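Local coordinates for protein probable 2-dehydro-3-deoxygalactonokinase DgoK1 (PDB 3T69) that probably phosphorylates 2-dehydro-3-deoxy-D-galactonate with ATP, giving the 6-phosphate and ADP, in the DeLey-Doudoroff pathway of galactose breakdown, at residues S36-T41 with D53-A58; P112-R117 with D123-E128. All blocks are in the same frame, centred on the assembly; numbering follows the deposited sequence.

Contact 1: residues S36-T41 with D53-A58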
loop_
_atom_site.group_PDB
_atom_site.type_symbol
_atom_site.label_atom_id
_atom_site.label_comp_id
_atom_site.label_asym_id
_atom_site.label_seq_id
_atom_site.Cartn_x
_atom_site.Cartn_y
_atom_site.Cartn_z
ATOM N N SER B 36 14.121 -21.856 10.103
ATOM C CA SER B 36 14.744 -20.615 10.505
ATOM C C SER B 36 14.162 -19.502 9.641
ATOM O O SER B 36 13.235 -19.740 8.853
ATOM C CB SER B 36 16.255 -20.712 10.350
ATOM O OG SER B 36 16.580 -21.060 9.020
ATOM N N ALA B 37 14.701 -18.297 9.795
ATOM C CA ALA B 37 14.207 -17.126 9.084
ATOM C C ALA B 37 15.226 -16.617 8.062
ATOM O O ALA B 37 15.129 -15.500 7.581
ATOM C CB ALA B 37 13.840 -16.030 10.073
ATOM N N GLU B 38 16.219 -17.434 7.728
ATOM C CA GLU B 38 17.129 -17.065 6.625
ATOM C C GLU B 38 16.508 -17.466 5.278
ATOM O O GLU B 38 16.600 -18.630 4.853
ATOM C CB GLU B 38 18.522 -17.657 6.818
ATOM C CG GLU B 38 18.485 -19.069 7.340
ATOM C CD GLU B 38 19.574 -19.360 8.353
ATOM O OE1 GLU B 38 19.392 -20.351 9.084
ATOM O OE2 GLU B 38 20.599 -18.619 8.417
ATOM N N GLY B 39 15.832 -16.505 4.649
ATOM C CA GLY B 39 15.154 -16.743 3.401
ATOM C C GLY B 39 16.078 -16.253 2.319
ATOM O O GLY B 39 17.243 -15.942 2.596
ATOM N N MET B 40 15.559 -16.161 1.094
ATOM C CA MET B 40 16.353 -15.656 -0.036
ATOM C C MET B 40 17.039 -14.303 0.210
ATOM O O MET B 40 18.131 -14.085 -0.326
ATOM C CB MET B 40 15.546 -15.622 -1.353
ATOM C CG MET B 40 16.356 -15.256 -2.597
ATOM S SD MET B 40 15.669 -13.848 -3.482
ATOM C CE MET B 40 14.218 -14.482 -4.209
ATOM N N THR B 41 16.431 -13.390 0.982
ATOM C CA THR B 41 17.078 -12.062 1.138
ATOM C C THR B 41 18.302 -12.170 2.055
ATOM O O THR B 41 19.393 -11.730 1.694
ATOM C CB THR B 41 16.140 -10.859 1.511
ATOM O OG1 THR B 41 15.635 -11.005 2.833
ATOM C CG2 THR B 41 14.969 -10.701 0.530
ATOM N N ASP B 53 24.661 -26.027 3.866
ATOM C CA ASP B 53 25.622 -26.973 4.447
ATOM C C ASP B 53 25.498 -27.053 5.979
ATOM O O ASP B 53 25.542 -28.160 6.544
ATOM C CB ASP B 53 27.053 -26.711 3.948
ATOM C CG ASP B 53 27.256 -27.186 2.494
ATOM O OD1 ASP B 53 26.487 -28.062 2.030
ATOM O OD2 ASP B 53 28.171 -26.686 1.803
ATOM N N GLY B 54 25.288 -25.888 6.612
ATOM C CA GLY B 54 25.022 -25.766 8.047
ATOM C C GLY B 54 23.868 -26.634 8.503
ATOM O O GLY B 54 24.023 -27.497 9.357
ATOM N N HIS B 55 22.698 -26.434 7.918
ATOM C CA HIS B 55 21.534 -27.265 8.246
ATOM C C HIS B 55 21.717 -28.759 7.996
ATOM O O HIS B 55 21.149 -29.606 8.716
ATOM C CB HIS B 55 20.296 -26.730 7.551
ATOM C CG HIS B 55 19.788 -25.479 8.182
ATOM N ND1 HIS B 55 19.123 -25.478 9.391
ATOM C CD2 HIS B 55 19.910 -24.183 7.818
ATOM C CE1 HIS B 55 18.823 -24.237 9.727
ATOM N NE2 HIS B 55 19.285 -23.432 8.785
ATOM N N LEU B 56 22.534 -29.070 6.993
ATOM C CA LEU B 56 22.848 -30.442 6.637
ATOM C C LEU B 56 23.760 -31.073 7.662
ATOM O O LEU B 56 23.525 -32.224 8.042
ATOM C CB LEU B 56 23.470 -30.528 5.240
ATOM C CG LEU B 56 22.507 -30.525 4.036
ATOM C CD1 LEU B 56 23.301 -30.720 2.742
ATOM C CD2 LEU B 56 21.376 -31.563 4.130
ATOM N N ALA B 57 24.786 -30.330 8.094
ATOM C CA ALA B 57 25.668 -30.795 9.155
ATOM C C ALA B 57 24.831 -31.050 10.427
ATOM O O ALA B 57 24.838 -32.157 11.004
ATOM C CB ALA B 57 26.777 -29.774 9.428
ATOM N N ALA B 58 24.070 -30.027 10.814
ATOM C CA ALA B 58 23.225 -30.102 11.976
ATOM C C ALA B 58 22.540 -31.464 12.051
ATOM O O ALA B 58 22.776 -32.215 13.010
ATOM C CB ALA B 58 22.214 -28.978 11.977
#
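A histidine-carboxylate hydrogen bond, H55 to E38, ties helix 50-58 to the loop that follows strand 30-36. H55 NE2 donates to E38 OE1 over 3.1 Å, and the bond is nearly straight, with an N-H...O angle of 166°. The carboxylate oxygen lies at the edge of the imidazole, close to the ring plane, whereas the donor reaches that oxygen from above the carboxylate plane; the two flat groups stand 88° apart. The side chains approach from opposite directions. E38 gets there through a bend at chi2, which turns its carboxylate across to the histidine.

E38 OE1 has a second donor: S36 OG binds it over 2.9 Å from the anti side, close to the carboxylate plane. With a chi1 of 56°, S36 OG stands between its own backbone N and carbonyl carbon, where it also comes within 3.6 Å of H55 NE2 without bonding to it. Serine suits this place, since a short hydroxyl two residues before the glutamate can reach OE1 beside the histidine. Histidine suits the helix because its two ring nitrogens can work at once: NE2 gives its N-H to E38, while ND1 is hydrogen-bonded to R34. ND1 probably accepts from R34 NE, which would leave the ring proton on NE2 for E38.

F19 stacks on the H55 ring from strand 19-24, whose partner strand 30-36 carries R34 and ends at S36. Helix 50-58 is thus fastened to this antiparallel pair, beside the loop leading into helix 40-43.

Contact 2: residues P112-R117 with D123-E128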
loop_
_atom_site.group_PDB
_atom_site.type_symbol
_atom_site.label_atom_id
_atom_site.label_comp_id
_atom_site.label_asym_id
_atom_site.label_seq_id
_atom_site.Cartn_x
_atom_site.Cartn_y
_atom_site.Cartn_z
ATOM N N PRO B 112 11.489 -24.928 -11.205
ATOM C CA PRO B 112 11.064 -23.675 -11.780
ATOM C C PRO B 112 9.795 -23.136 -11.084
ATOM O O PRO B 112 9.164 -23.860 -10.294
ATOM C CB PRO B 112 10.743 -24.092 -13.208
ATOM C CG PRO B 112 10.317 -25.537 -13.041
ATOM C CD PRO B 112 11.374 -26.020 -12.179
ATOM N N GLY B 113 9.430 -21.882 -11.392
ATOM C CA GLY B 113 8.119 -21.372 -11.011
ATOM C C GLY B 113 7.148 -21.460 -12.178
ATOM O O GLY B 113 7.467 -22.063 -13.186
ATOM N N LEU B 114 5.971 -20.859 -12.034
ATOM C CA LEU B 114 5.076 -20.636 -13.158
ATOM C C LEU B 114 4.939 -19.146 -13.576
ATOM O O LEU B 114 4.941 -18.258 -12.754
ATOM C CB LEU B 114 3.691 -21.233 -12.867
ATOM C CG LEU B 114 3.600 -22.703 -12.427
ATOM C CD1 LEU B 114 2.171 -23.097 -12.133
ATOM C CD2 LEU B 114 4.123 -23.639 -13.467
ATOM N N ALA B 115 4.801 -18.890 -14.861
ATOM C CA ALA B 115 4.546 -17.553 -15.334
ATOM C C ALA B 115 3.281 -17.517 -16.180
ATOM O O ALA B 115 3.069 -18.388 -17.027
ATOM C CB ALA B 115 5.718 -17.029 -16.143
ATOM N N GLN B 116 2.463 -16.499 -15.929
ATOM C CA GLN B 116 1.376 -16.162 -16.786
ATOM C C GLN B 116 1.875 -15.019 -17.665
ATOM O O GLN B 116 2.148 -13.929 -17.188
ATOM C CB GLN B 116 0.168 -15.777 -15.940
ATOM C CG GLN B 116 -1.151 -15.805 -16.704
ATOM C CD GLN B 116 -2.363 -15.501 -15.819
ATOM O OE1 GLN B 116 -3.275 -16.322 -15.713
ATOM N NE2 GLN B 116 -2.378 -14.305 -15.179
ATOM N N ARG B 117 2.052 -15.289 -18.949
ATOM C CA ARG B 117 2.683 -14.329 -19.870
ATOM C C ARG B 117 1.747 -13.270 -20.493
ATOM O O ARG B 117 2.205 -12.287 -21.047
ATOM C CB ARG B 117 3.480 -15.069 -20.949
ATOM C CG ARG B 117 4.772 -15.653 -20.408
ATOM C CD ARG B 117 5.810 -16.024 -21.489
ATOM N NE ARG B 117 7.155 -15.673 -21.013
ATOM C CZ ARG B 117 7.780 -14.539 -21.332
ATOM N NH1 ARG B 117 7.201 -13.663 -22.181
ATOM N NH2 ARG B 117 8.985 -14.281 -20.809
ATOM N N ASP B 123 1.887 -12.386 -14.771
ATOM C CA ASP B 123 1.949 -12.920 -13.395
ATOM C C ASP B 123 2.955 -14.032 -13.134
ATOM O O ASP B 123 3.399 -14.750 -14.033
ATOM C CB ASP B 123 0.581 -13.341 -12.879
ATOM C CG ASP B 123 0.374 -12.946 -11.432
ATOM O OD1 ASP B 123 1.322 -12.916 -10.632
ATOM O OD2 ASP B 123 -0.770 -12.626 -11.090
ATOM N N VAL B 124 3.329 -14.163 -11.885
ATOM C CA VAL B 124 4.524 -14.923 -11.582
ATOM C C VAL B 124 4.420 -15.653 -10.252
ATOM O O VAL B 124 3.755 -15.185 -9.332
ATOM C CB VAL B 124 5.715 -13.959 -11.688
ATOM C CG1 VAL B 124 6.447 -13.732 -10.334
ATOM C CG2 VAL B 124 6.558 -14.334 -12.868
ATOM N N MET B 125 4.991 -16.837 -10.170
ATOM C CA MET B 125 4.876 -17.628 -8.923
ATOM C C MET B 125 6.088 -18.491 -8.851
ATOM O O MET B 125 6.467 -19.099 -9.835
ATOM C CB MET B 125 3.550 -18.413 -8.814
ATOM C CG MET B 125 3.546 -19.925 -9.133
ATOM S SD MET B 125 2.044 -20.912 -8.727
ATOM C CE MET B 125 0.788 -19.875 -9.396
ATOM N N ARG B 126 6.767 -18.429 -7.722
ATOM C CA ARG B 126 7.933 -19.237 -7.491
ATOM C C ARG B 126 7.794 -19.971 -6.110
ATOM O O ARG B 126 8.117 -19.399 -5.057
ATOM C CB ARG B 126 9.147 -18.308 -7.584
ATOM C CG ARG B 126 10.353 -18.890 -8.210
ATOM C CD ARG B 126 11.543 -17.959 -8.303
ATOM N NE ARG B 126 11.711 -17.369 -9.633
ATOM C CZ ARG B 126 11.991 -18.037 -10.767
ATOM N NH1 ARG B 126 12.162 -19.351 -10.767
ATOM N NH2 ARG B 126 12.120 -17.367 -11.916
ATOM N N GLY B 127 7.252 -21.201 -6.093
ATOM C CA GLY B 127 7.129 -22.006 -4.841
ATOM C C GLY B 127 5.752 -22.605 -4.531
ATOM O O GLY B 127 5.609 -23.738 -4.012
ATOM N N GLU B 128 4.724 -21.823 -4.813
ATOM C CA GLU B 128 3.333 -22.226 -4.726
ATOM C C GLU B 128 3.031 -23.253 -5.796
ATOM O O GLU B 128 2.007 -23.965 -5.717
ATOM C CB GLU B 128 2.420 -20.985 -4.920
ATOM C CG GLU B 128 2.450 -19.891 -3.797
ATOM C CD GLU B 128 3.549 -18.870 -3.947
ATOM O OE1 GLU B 128 4.228 -18.872 -4.997
ATOM O OE2 GLU B 128 3.760 -18.049 -3.020
#
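D123 OD1 is gripped by two donors, the N-H of its own neighbour V124, which uses the anti lone pair, and the hydroxyl of T168, while the backbone of D123 pairs with Q116: D123 O accepts from Q116 N at 2.7 Å, and D123 N donates to Q116 O at 2.9 Å. This closed pair of bonds is repeated further along, where L114 N meets M125 O and M125 N meets L114 O, both at 2.9 Å but less straight. Between them A115 and V124 form a non-hydrogen-bonded pair, A115 CB 4.3 Å from V124 CG2. The result is a beta hairpin, its strands antiparallel at 172°, within the larger mixed sheet; strand 84-86 pairs with the other edge of strand 108-116.

L114, Q116, D123 and M125 share a face turned to strand 162-169. L114 and M125 lie side by side there, L114 CB 4.0 Å from M125 CG, flexible apolar chains that pack against V163 and F166. Q116, its CG anti to the backbone N (chi1 -163°), extends until its NE2 is 3.9 Å from D123 CB, and its amide serves two backbones: OE1 takes F166 N and NE2 gives to H121 O. At the hairpin's far end G113, lacking a side chain, lies beside M125 O with a CA-H...O contact; a CB here would point toward the M125 strand. The R126 chain bends at chi3, bringing NH1 to G83 O and the guanidinium to a cation-pi contact with Y84.

In the fold
The two contacts follow one another along the chain; their centres are 24 Å apart and their nearest atoms about 6 Å. Both nevertheless belong to one mixed sheet: strand 30-36, at the start of contact 1, connects through strands 19-24, 9-14 and 67-71 to strand 108-116 of contact 2. Contact 1 fastens a helix by strand 30-36, whereas contact 2 adds strand 123-125 to strand 108-116 on the far, branched side, where the second subunit also packs. Sequence family places the protein among the ASKHA kinases, and these parts are consistent with the sheet-and-helix framework of such a nucleotide-binding domain.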